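PDB 2IVF: ethylbenzene dehydrogenase alpha-subunit, which binds molybdenum, two pterin guanosine dinucleotide cofactors and an iron-sulfur cluster as the molybdopterin oxidoreductase subunit of the enzyme. Local coordinates for residues E141-R153 against F626-M639. Sequence-based numbering, arbitrary orientation.
Sequences ERVKYPLKRVGKR and FPKLKMIFALETRM. With MD1 (phosphoric acid 4-(2-amino-4-oxo-3,4,5,6,-tetrahydro-pteridin-6-yl)-2-hydroxy-3,4-dimercapto-but-3-en-yl ester guanylate ester), chain N.
Leu629 O is gripped end-on by Arg153, whose NH1 lies 3.0 Å and NH2 2.9 Å from that oxygen. In the mixed sheet of this molybdopterin oxidoreductase, strand 648-651 runs between strands 147-149 and 631-636, which therefore do not pair directly. Leu629 O lies within 2° of the guanidinium plane, while both nitrogens reach it from the same face of its carbonyl plane. The arginine chain reaches this far because it is extended from CG to NE, and Ile632 CD1 sits over the centre of one guanidinium face, 3.6 Å above it. Asp647 forms a salt bridge with NH2, giving the arginine a second anchor.

The backbones are bridged only past the end of strand 631-636, where Arg142 and Arg638 form a non-hydrogen-bonded antiparallel pair, flanked by bonds from Met639 N to Glu141 O and from Val143 N to Thr637 O, both 3.1 Å. Val143 CG1 and Leu147 CD1 both touch Met639 CE, while Phe103 and Tyr104 of the beta-subunit pack against this apolar group.

The bridge residue Arg638 is itself part of the MD1 pocket. Glu636 accepts from both ribose hydroxyls, and its OE1 also takes the Arg638 N-H, which ties the carboxylate to the backbone. From the bend at chi3 (79°), the Arg638 guanidinium meets the same sugar: NE donates to MD1 O2' at 2.8 Å and NH2 to MD1 O3' at 2.7 Å.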
ATOM      1  N   GLU A 141      13.935 -10.734   5.349  1.00 25.46           N
ATOM      2  CA  GLU A 141      14.422 -10.036   4.158  1.00 24.58           C
ATOM      3  C   GLU A 141      15.645  -9.210   4.454  1.00 24.31           C
ATOM      4  O   GLU A 141      16.266  -8.698   3.544  1.00 24.53           O
ATOM      5  CB  GLU A 141      13.353  -9.137   3.591  1.00 24.96           C
ATOM      6  CG  GLU A 141      12.893  -8.003   4.549  1.00 23.99           C
ATOM      7  CD  GLU A 141      11.594  -8.327   5.255  1.00 26.14           C
ATOM      8  OE1 GLU A 141      11.537  -9.395   5.947  1.00 23.90           O
ATOM      9  OE2 GLU A 141      10.636  -7.494   5.135  1.00 27.93           O
ATOM     10  N   ARG A 142      16.001  -9.045   5.730  1.00 24.34           N
ATOM     11  CA  ARG A 142      17.072  -8.110   6.056  1.00 24.07           C
ATOM     12  C   ARG A 142      18.458  -8.657   5.851  1.00 24.01           C
ATOM     13  O   ARG A 142      18.737  -9.793   6.197  1.00 24.09           O
ATOM     14  CB  ARG A 142      16.968  -7.661   7.495  1.00 24.19           C
ATOM     15  CG  ARG A 142      15.773  -6.867   7.777  1.00 23.22           C
ATOM     16  CD  ARG A 142      15.943  -6.176   9.124  1.00 24.93           C
ATOM     17  NE  ARG A 142      16.874  -5.069   9.016  1.00 22.87           N
ATOM     18  CZ  ARG A 142      17.008  -4.106   9.917  1.00 23.66           C
ATOM     19  NH1 ARG A 142      16.264  -4.104  10.998  1.00 26.63           N
ATOM     20  NH2 ARG A 142      17.893  -3.119   9.712  1.00 25.05           N
ATOM     21  N   VAL A 143      19.321  -7.809   5.309  1.00 24.44           N
ATOM     22  CA  VAL A 143      20.738  -8.032   5.306  1.00 24.96           C
ATOM     23  C   VAL A 143      21.348  -7.254   6.487  1.00 24.91           C
ATOM     24  O   VAL A 143      21.087  -6.061   6.679  1.00 23.27           O
ATOM     25  CB  VAL A 143      21.309  -7.717   3.949  1.00 25.83           C
ATOM     26  CG1 VAL A 143      20.648  -8.638   2.945  1.00 26.59           C
ATOM     27  CG2 VAL A 143      21.032  -6.297   3.532  1.00 29.26           C
ATOM     28  N   LYS A 144      22.069  -7.991   7.320  1.00 24.49           N
ATOM     29  CA  LYS A 144      22.573  -7.498   8.590  1.00 25.76           C
ATOM     30  C   LYS A 144      24.092  -7.509   8.666  1.00 24.93           C
ATOM     31  O   LYS A 144      24.671  -6.920   9.595  1.00 25.30           O
ATOM     32  CB  LYS A 144      21.962  -8.330   9.747  1.00 26.08           C
ATOM     33  CG  LYS A 144      20.485  -8.015  10.016  1.00 28.89           C
ATOM     34  CD  LYS A 144      19.837  -8.836  11.193  1.00 28.92           C
ATOM     35  CE  LYS A 144      20.252 -10.286  11.260  1.00 31.59           C
ATOM     36  NZ  LYS A 144      19.571 -11.032  12.386  1.00 31.67           N
ATOM     37  N   TYR A 145      24.742  -8.148   7.697  1.00 25.17           N
ATOM     38  CA  TYR A 145      26.183  -8.223   7.660  1.00 25.18           C
ATOM     39  C   TYR A 145      26.658  -8.018   6.259  1.00 23.30           C
ATOM     40  O   TYR A 145      25.944  -8.378   5.303  1.00 21.25           O
ATOM     41  CB  TYR A 145      26.711  -9.575   8.167  1.00 26.96           C
ATOM     42  CG  TYR A 145      26.308  -9.834   9.576  1.00 27.72           C
ATOM     43  CD1 TYR A 145      27.042  -9.327  10.622  1.00 29.50           C
ATOM     44  CD2 TYR A 145      25.157 -10.536   9.870  1.00 29.22           C
ATOM     45  CE1 TYR A 145      26.647  -9.500  11.923  1.00 31.02           C
ATOM     46  CE2 TYR A 145      24.746 -10.717  11.188  1.00 29.62           C
ATOM     47  CZ  TYR A 145      25.504 -10.204  12.196  1.00 31.22           C
ATOM     48  OH  TYR A 145      25.152 -10.391  13.503  1.00 32.07           O
ATOM     49  N   PRO A 146      27.847  -7.459   6.120  1.00 21.74           N
ATOM     50  CA  PRO A 146      28.348  -7.312   4.760  1.00 21.10           C
ATOM     51  C   PRO A 146      28.511  -8.658   4.130  1.00 21.36           C
ATOM     52  O   PRO A 146      29.025  -9.577   4.772  1.00 20.84           O
ATOM     53  CB  PRO A 146      29.696  -6.643   4.939  1.00 20.25           C
ATOM     54  CG  PRO A 146      29.643  -5.988   6.267  1.00 21.74           C
ATOM     55  CD  PRO A 146      28.779  -6.882   7.113  1.00 22.80           C
ATOM     56  N   LEU A 147      28.046  -8.773   2.896  1.00 20.72           N
ATOM     57  CA  LEU A 147      28.111 -10.020   2.148  1.00 21.03           C
ATOM     58  C   LEU A 147      28.960  -9.824   0.932  1.00 21.31           C
ATOM     59  O   LEU A 147      28.856  -8.781   0.258  1.00 20.85           O
ATOM     60  CB  LEU A 147      26.702 -10.382   1.697  1.00 20.59           C
ATOM     61  CG  LEU A 147      25.745 -10.657   2.848  1.00 23.02           C
ATOM     62  CD1 LEU A 147      24.284 -10.846   2.279  1.00 23.81           C
ATOM     63  CD2 LEU A 147      26.242 -11.847   3.649  1.00 22.32           C
ATOM     64  N   LYS A 148      29.721 -10.856   0.612  1.00 22.20           N
ATOM     65  CA  LYS A 148      30.516 -10.897  -0.581  1.00 22.94           C
ATOM     66  C   LYS A 148      30.113 -12.101  -1.443  1.00 22.09           C
ATOM     67  O   LYS A 148      29.978 -13.216  -0.957  1.00 20.80           O
ATOM     68  CB  LYS A 148      31.989 -10.964  -0.209  1.00 22.81           C
ATOM     69  CG  LYS A 148      32.936 -11.124  -1.414  1.00 23.50           C
ATOM     70  CD  LYS A 148      34.319 -10.705  -0.976  1.00 24.80           C
ATOM     71  CE  LYS A 148      35.360 -10.851  -2.013  1.00 27.89           C
ATOM     72  NZ  LYS A 148      36.510  -9.986  -1.566  1.00 28.97           N
ATOM     73  N   ARG A 149      29.971 -11.848  -2.730  1.00 22.48           N
ATOM     74  CA  ARG A 149      29.589 -12.855  -3.681  1.00 22.69           C
ATOM     75  C   ARG A 149      30.598 -13.982  -3.718  1.00 22.47           C
ATOM     76  O   ARG A 149      31.815 -13.763  -3.786  1.00 20.87           O
ATOM     77  CB  ARG A 149      29.499 -12.235  -5.084  1.00 22.43           C
ATOM     78  CG  ARG A 149      29.278 -13.221  -6.187  1.00 23.17           C
ATOM     79  CD  ARG A 149      28.951 -12.492  -7.492  1.00 22.34           C
ATOM     80  NE  ARG A 149      30.079 -11.687  -8.006  1.00 20.42           N
ATOM     81  CZ  ARG A 149      31.079 -12.123  -8.768  1.00 26.03           C
ATOM     82  NH1 ARG A 149      31.195 -13.407  -9.113  1.00 25.76           N
ATOM     83  NH2 ARG A 149      32.013 -11.262  -9.167  1.00 24.54           N
ATOM     84  N   VAL A 150      30.054 -15.193  -3.724  1.00 23.47           N
ATOM     85  CA  VAL A 150      30.819 -16.391  -3.837  1.00 23.26           C
ATOM     86  C   VAL A 150      30.684 -17.083  -5.193  1.00 23.72           C
ATOM     87  O   VAL A 150      31.678 -17.548  -5.729  1.00 25.48           O
ATOM     88  CB  VAL A 150      30.453 -17.356  -2.690  1.00 22.42           C
ATOM     89  CG1 VAL A 150      31.006 -18.766  -2.963  1.00 21.08           C
ATOM     90  CG2 VAL A 150      31.057 -16.821  -1.396  1.00 21.33           C
ATOM     91  N   GLY A 151      29.465 -17.168  -5.720  1.00 25.23           N
ATOM     92  CA  GLY A 151      29.245 -17.792  -7.028  1.00 25.74           C
ATOM     93  C   GLY A 151      29.240 -16.736  -8.125  1.00 26.63           C
ATOM     94  O   GLY A 151      29.968 -15.735  -8.044  1.00 27.35           O
ATOM     95  N   LYS A 152      28.436 -16.973  -9.151  1.00 26.45           N
ATOM     96  CA  LYS A 152      28.215 -16.011 -10.223  1.00 26.44           C
ATOM     97  C   LYS A 152      27.276 -14.970  -9.699  1.00 26.26           C
ATOM     98  O   LYS A 152      26.577 -15.195  -8.708  1.00 24.56           O
ATOM     99  CB  LYS A 152      27.524 -16.677 -11.411  1.00 27.39           C
ATOM    100  CG  LYS A 152      28.237 -17.812 -12.032  1.00 30.93           C
ATOM    101  CD  LYS A 152      29.577 -17.412 -12.573  1.00 33.68           C
ATOM    102  CE  LYS A 152      30.114 -18.469 -13.533  1.00 35.96           C
ATOM    103  NZ  LYS A 152      31.562 -18.289 -13.891  1.00 37.55           N
ATOM    104  N   ARG A 153      27.230 -13.821 -10.358  1.00 26.11           N
ATOM    105  CA  ARG A 153      26.226 -12.824  -9.999  1.00 25.33           C
ATOM    106  C   ARG A 153      24.826 -13.398 -10.138  1.00 25.51           C
ATOM    107  O   ARG A 153      24.470 -13.962 -11.196  1.00 24.96           O
ATOM    108  CB  ARG A 153      26.380 -11.561 -10.841  1.00 25.51           C
ATOM    109  CG  ARG A 153      27.656 -10.768 -10.522  1.00 25.29           C
ATOM    110  CD  ARG A 153      27.971  -9.691 -11.555  1.00 25.58           C
ATOM    111  NE  ARG A 153      29.065  -8.822 -11.104  1.00 24.69           N
ATOM    112  CZ  ARG A 153      29.779  -8.020 -11.892  1.00 23.44           C
ATOM    113  NH1 ARG A 153      29.560  -7.961 -13.206  1.00 21.96           N
ATOM    114  NH2 ARG A 153      30.732  -7.293 -11.365  1.00 25.35           N
ATOM    115  N   PHE A 626      25.996  -5.548 -16.840  1.00 24.61           N
ATOM    116  CA  PHE A 626      26.725  -6.294 -15.824  1.00 25.12           C
ATOM    117  C   PHE A 626      28.053  -6.872 -16.299  1.00 24.65           C
ATOM    118  O   PHE A 626      29.043  -6.745 -15.572  1.00 24.92           O
ATOM    119  CB  PHE A 626      25.849  -7.368 -15.168  1.00 26.22           C
ATOM    120  CG  PHE A 626      24.726  -6.833 -14.335  1.00 26.69           C
ATOM    121  CD1 PHE A 626      24.626  -5.486 -14.001  1.00 28.53           C
ATOM    122  CD2 PHE A 626      23.751  -7.709 -13.854  1.00 28.96           C
ATOM    123  CE1 PHE A 626      23.591  -5.026 -13.205  1.00 28.38           C
ATOM    124  CE2 PHE A 626      22.727  -7.263 -13.068  1.00 27.70           C
ATOM    125  CZ  PHE A 626      22.627  -5.936 -12.745  1.00 27.93           C
ATOM    126  N   PRO A 627      28.117  -7.497 -17.508  1.00 25.08           N
ATOM    127  CA  PRO A 627      29.383  -7.976 -18.026  1.00 25.06           C
ATOM    128  C   PRO A 627      30.510  -6.937 -18.132  1.00 24.81           C
ATOM    129  O   PRO A 627      31.676  -7.320 -18.131  1.00 24.37           O
ATOM    130  CB  PRO A 627      29.001  -8.539 -19.408  1.00 25.18           C
ATOM    131  CG  PRO A 627      27.630  -9.017 -19.190  1.00 25.85           C
ATOM    132  CD  PRO A 627      27.024  -7.889 -18.416  1.00 25.35           C
ATOM    133  N   LYS A 628      30.186  -5.649 -18.193  1.00 23.86           N
ATOM    134  CA  LYS A 628      31.229  -4.617 -18.305  1.00 24.20           C
ATOM    135  C   LYS A 628      31.672  -4.169 -16.922  1.00 24.06           C
ATOM    136  O   LYS A 628      32.713  -3.571 -16.759  1.00 23.87           O
ATOM    137  CB  LYS A 628      30.677  -3.387 -19.011  1.00 25.00           C
ATOM    138  CG  LYS A 628      30.312  -3.559 -20.448  1.00 26.59           C
ATOM    139  CD  LYS A 628      29.262  -2.486 -20.854  1.00 25.27           C
ATOM    140  CE  LYS A 628      29.063  -2.526 -22.360  1.00 28.93           C
ATOM    141  NZ  LYS A 628      28.386  -1.359 -22.954  1.00 27.83           N
ATOM    142  N   LEU A 629      30.839  -4.437 -15.929  1.00 23.63           N
ATOM    143  CA  LEU A 629      31.054  -3.911 -14.584  1.00 23.52           C
ATOM    144  C   LEU A 629      32.007  -4.777 -13.789  1.00 23.38           C
ATOM    145  O   LEU A 629      31.793  -5.993 -13.678  1.00 23.97           O
ATOM    146  CB  LEU A 629      29.720  -3.793 -13.837  1.00 22.32           C
ATOM    147  CG  LEU A 629      28.729  -2.752 -14.363  1.00 20.98           C
ATOM    148  CD1 LEU A 629      27.478  -2.839 -13.565  1.00 20.37           C
ATOM    149  CD2 LEU A 629      29.329  -1.330 -14.255  1.00 19.26           C
ATOM    150  N   LYS A 630      33.041  -4.135 -13.237  1.00 23.79           N
ATOM    151  CA  LYS A 630      34.024  -4.781 -12.346  1.00 23.75           C
ATOM    152  C   LYS A 630      33.488  -4.889 -10.909  1.00 23.85           C
ATOM    153  O   LYS A 630      33.858  -5.815 -10.167  1.00 24.22           O
ATOM    154  CB  LYS A 630      35.318  -3.979 -12.299  1.00 25.11           C
ATOM    155  CG  LYS A 630      36.091  -3.968 -13.608  1.00 30.08           C
ATOM    156  CD  LYS A 630      36.822  -5.292 -13.913  1.00 33.99           C
ATOM    157  CE  LYS A 630      38.216  -5.342 -13.272  1.00 36.47           C
ATOM    158  NZ  LYS A 630      39.032  -6.575 -13.598  1.00 38.71           N
ATOM    159  N   MET A 631      32.661  -3.928 -10.511  1.00 22.18           N
ATOM    160  CA  MET A 631      32.111  -3.916  -9.148  1.00 22.08           C
ATOM    161  C   MET A 631      30.701  -3.420  -9.145  1.00 21.85           C
ATOM    162  O   MET A 631      30.401  -2.306  -9.601  1.00 21.26           O
ATOM    163  CB  MET A 631      32.968  -3.025  -8.241  1.00 20.93           C
ATOM    164  CG  MET A 631      32.407  -2.721  -6.883  1.00 21.69           C
ATOM    165  SD  MET A 631      32.215  -4.198  -5.865  1.00 22.85           S
ATOM    166  CE  MET A 631      33.961  -4.717  -5.720  1.00 19.96           C
ATOM    167  N   ILE A 632      29.836  -4.222  -8.537  1.00 21.67           N
ATOM    168  CA  ILE A 632      28.497  -3.819  -8.276  1.00 21.76           C
ATOM    169  C   ILE A 632      28.352  -3.927  -6.794  1.00 21.76           C
ATOM    170  O   ILE A 632      28.564  -5.009  -6.235  1.00 21.11           O
ATOM    171  CB  ILE A 632      27.474  -4.754  -8.945  1.00 22.14           C
ATOM    172  CG1 ILE A 632      27.754  -4.820 -10.433  1.00 22.83           C
ATOM    173  CG2 ILE A 632      26.083  -4.253  -8.638  1.00 21.33           C
ATOM    174  CD1 ILE A 632      26.882  -5.843 -11.244  1.00 21.01           C
ATOM    175  N   PHE A 633      28.030  -2.819  -6.140  1.00 22.27           N
ATOM    176  CA  PHE A 633      27.837  -2.882  -4.702  1.00 22.25           C
ATOM    177  C   PHE A 633      26.553  -2.195  -4.317  1.00 22.89           C
ATOM    178  O   PHE A 633      26.108  -1.234  -4.964  1.00 23.05           O
ATOM    179  CB  PHE A 633      29.042  -2.347  -3.932  1.00 22.76           C
ATOM    180  CG  PHE A 633      29.267  -0.841  -4.071  1.00 22.45           C
ATOM    181  CD1 PHE A 633      29.862  -0.319  -5.202  1.00 21.83           C
ATOM    182  CD2 PHE A 633      28.893   0.037  -3.059  1.00 22.41           C
ATOM    183  CE1 PHE A 633      30.124   1.048  -5.306  1.00 24.17           C
ATOM    184  CE2 PHE A 633      29.115   1.412  -3.198  1.00 23.01           C
ATOM    185  CZ  PHE A 633      29.729   1.904  -4.311  1.00 22.30           C
ATOM    186  N   ALA A 634      25.939  -2.728  -3.274  1.00 21.95           N
ATOM    187  CA  ALA A 634      24.654  -2.278  -2.833  1.00 22.19           C
ATOM    188  C   ALA A 634      24.742  -1.843  -1.389  1.00 21.92           C
ATOM    189  O   ALA A 634      25.395  -2.514  -0.567  1.00 20.98           O
ATOM    190  CB  ALA A 634      23.646  -3.365  -2.964  1.00 21.06           C
ATOM    191  N   LEU A 635      24.065  -0.733  -1.103  1.00 20.90           N
ATOM    192  CA  LEU A 635      23.821  -0.282   0.246  1.00 22.24           C
ATOM    193  C   LEU A 635      22.364  -0.547   0.503  1.00 21.19           C
ATOM    194  O   LEU A 635      21.501   0.224   0.067  1.00 21.65           O
ATOM    195  CB  LEU A 635      24.117   1.189   0.411  1.00 21.62           C
ATOM    196  CG  LEU A 635      25.571   1.541   0.642  1.00 22.21           C
ATOM    197  CD1 LEU A 635      26.300   1.397  -0.647  1.00 22.51           C
ATOM    198  CD2 LEU A 635      25.695   2.984   1.208  1.00 23.89           C
ATOM    199  N   GLU A 636      22.106  -1.660   1.186  1.00 21.74           N
ATOM    200  CA  GLU A 636      20.761  -2.165   1.343  1.00 22.48           C
ATOM    201  C   GLU A 636      20.399  -2.548   2.750  1.00 22.65           C
ATOM    202  O   GLU A 636      21.234  -2.955   3.574  1.00 23.08           O
ATOM    203  CB  GLU A 636      20.577  -3.390   0.422  1.00 23.00           C
ATOM    204  CG  GLU A 636      19.880  -3.119  -0.896  1.00 22.31           C
ATOM    205  CD  GLU A 636      18.436  -2.730  -0.819  1.00 26.12           C
ATOM    206  OE1 GLU A 636      17.821  -2.646   0.291  1.00 23.72           O
ATOM    207  OE2 GLU A 636      17.890  -2.505  -1.924  1.00 26.66           O
ATOM    208  N   THR A 637      19.115  -2.445   3.024  1.00 24.42           N
ATOM    209  CA  THR A 637      18.521  -3.016   4.206  1.00 24.43           C
ATOM    210  C   THR A 637      17.948  -4.381   3.901  1.00 25.13           C
ATOM    211  O   THR A 637      17.718  -5.187   4.805  1.00 25.32           O
ATOM    212  CB  THR A 637      17.360  -2.148   4.692  1.00 26.14           C
ATOM    213  OG1 THR A 637      16.470  -1.932   3.599  1.00 26.38           O
ATOM    214  CG2 THR A 637      17.888  -0.807   5.198  1.00 24.65           C
ATOM    215  N   ARG A 638      17.737  -4.641   2.619  1.00 24.05           N
ATOM    216  CA  ARG A 638      16.905  -5.721   2.188  1.00 25.08           C
ATOM    217  C   ARG A 638      17.566  -6.419   0.974  1.00 24.04           C
ATOM    218  O   ARG A 638      18.289  -5.790   0.185  1.00 23.36           O
ATOM    219  CB  ARG A 638      15.547  -5.096   1.847  1.00 24.89           C
ATOM    220  CG  ARG A 638      14.446  -5.973   1.358  1.00 25.65           C
ATOM    221  CD  ARG A 638      13.279  -5.110   0.815  1.00 24.50           C
ATOM    222  NE  ARG A 638      13.635  -4.651  -0.516  1.00 24.76           N
ATOM    223  CZ  ARG A 638      13.378  -5.317  -1.638  1.00 25.28           C
ATOM    224  NH1 ARG A 638      12.730  -6.483  -1.631  1.00 25.70           N
ATOM    225  NH2 ARG A 638      13.809  -4.831  -2.766  1.00 22.51           N
ATOM    226  N   MET A 639      17.352  -7.726   0.855  1.00 24.56           N
ATOM    227  CA  MET A 639      17.899  -8.466  -0.278  1.00 24.35           C
ATOM    228  C   MET A 639      16.983  -8.282  -1.485  1.00 24.53           C
ATOM    229  O   MET A 639      16.073  -9.084  -1.756  1.00 23.30           O
ATOM    230  CB  MET A 639      18.156  -9.930   0.030  1.00 24.20           C
ATOM    231  CG  MET A 639      18.830 -10.622  -1.117  1.00 26.93           C
ATOM    232  SD  MET A 639      20.494 -10.001  -1.446  1.00 30.93           S
ATOM    233  CE  MET A 639      21.455 -10.743  -0.145  1.00 29.70           C
TER
HETATM  234  PB  MD1 N1987      13.152   1.916  -6.758  1.00 16.59           P
HETATM  235  O3B MD1 N1987      12.370   1.029  -5.707  1.00 15.03           O
HETATM  236  O1B MD1 N1987      13.540   3.171  -6.064  1.00 15.52           O
HETATM  237  O2B MD1 N1987      14.101   1.131  -7.579  1.00 15.68           O
HETATM  238  O3A MD1 N1987      11.983   2.292  -7.762  1.00 16.15           O
HETATM  239  C10 MD1 N1987      11.159   3.467  -7.602  1.00 17.02           C
HETATM  240  C11 MD1 N1987      10.088   3.313  -8.669  1.00 17.07           C
HETATM  241  O11 MD1 N1987       9.161   2.332  -8.091  1.00 18.30           O
HETATM  242  C12 MD1 N1987       9.349   4.610  -8.861  1.00 17.74           C
HETATM  243  S12 MD1 N1987       9.434   5.877  -7.715  1.00 18.07           S
HETATM  244  C13 MD1 N1987       8.518   4.802  -9.935  1.00 16.61           C
HETATM  245  S13 MD1 N1987       7.634   6.224 -10.151  1.00 15.35           S
HETATM  246  C14 MD1 N1987       8.350   3.792 -11.006  1.00 17.48           C
HETATM  247  N15 MD1 N1987       7.053   3.251 -11.235  1.00 15.70           N
HETATM  248  C16 MD1 N1987       6.856   2.222 -12.120  1.00 15.37           C
HETATM  249  C15 MD1 N1987       5.551   1.842 -12.371  1.00 17.69           C
HETATM  250  O14 MD1 N1987       4.578   2.422 -11.819  1.00 14.42           O
HETATM  251  N17 MD1 N1987       5.419   0.768 -13.189  1.00 16.59           N
HETATM  252  C17 MD1 N1987       6.520   0.154 -13.787  1.00 16.80           C
HETATM  253  N16 MD1 N1987       6.268  -0.870 -14.590  1.00 15.57           N
HETATM  254  N18 MD1 N1987       7.772   0.583 -13.556  1.00 14.92           N
HETATM  255  C20 MD1 N1987       7.942   1.604 -12.743  1.00 16.65           C
HETATM  256  N8  MD1 N1987       9.201   2.076 -12.546  1.00 14.77           N
HETATM  257  C7  MD1 N1987       9.552   3.129 -11.632  1.00 16.37           C
HETATM  258  PA  MD1 N1987      12.710  -0.362  -4.972  1.00 15.83           P
HETATM  259  O1A MD1 N1987      11.887  -0.347  -3.724  1.00 15.08           O
HETATM  260  O2A MD1 N1987      12.458  -1.457  -5.935  1.00 17.48           O
HETATM  261  O5' MD1 N1987      14.249  -0.324  -4.622  1.00 17.74           O
HETATM  262  C5' MD1 N1987      14.638   0.565  -3.581  1.00 16.74           C
HETATM  263  C4' MD1 N1987      15.478  -0.152  -2.607  1.00 14.91           C
HETATM  264  O4' MD1 N1987      15.650   0.790  -1.555  1.00 17.51           O
HETATM  265  C1' MD1 N1987      15.810  -0.011  -0.384  1.00 16.62           C
HETATM  266  N9  MD1 N1987      15.596   0.710   0.878  1.00 17.49           N
HETATM  267  C4  MD1 N1987      16.587   1.079   1.677  1.00 17.93           C
HETATM  268  N3  MD1 N1987      17.923   0.921   1.526  1.00 16.65           N
HETATM  269  C2  MD1 N1987      18.761   1.385   2.453  1.00 16.66           C
HETATM  270  N2  MD1 N1987      20.105   1.246   2.303  1.00 16.03           N
HETATM  271  N1  MD1 N1987      18.222   1.946   3.594  1.00 18.55           N
HETATM  272  C6  MD1 N1987      16.879   2.134   3.813  1.00 15.70           C
HETATM  273  O6  MD1 N1987      16.508   2.711   4.835  1.00 16.51           O
HETATM  274  C5  MD1 N1987      16.011   1.689   2.804  1.00 17.73           C
HETATM  275  N7  MD1 N1987      14.692   1.661   2.648  1.00 15.71           N
HETATM  276  C8  MD1 N1987      14.456   1.074   1.471  1.00 16.68           C
HETATM  277  C2' MD1 N1987      14.762  -1.111  -0.523  1.00 17.27           C
HETATM  278  O2' MD1 N1987      15.073  -2.309   0.230  1.00 18.21           O
HETATM  279  C3' MD1 N1987      14.686  -1.337  -2.041  1.00 16.04           C
HETATM  280  O3' MD1 N1987      15.316  -2.584  -2.438  1.00 15.84           O
HETATM  281  O   HOH W   1      18.887  -4.673   7.116  1.00 22.59           O
HETATM  282  O   HOH W   2      33.510  -8.164  -8.735  1.00 54.51           O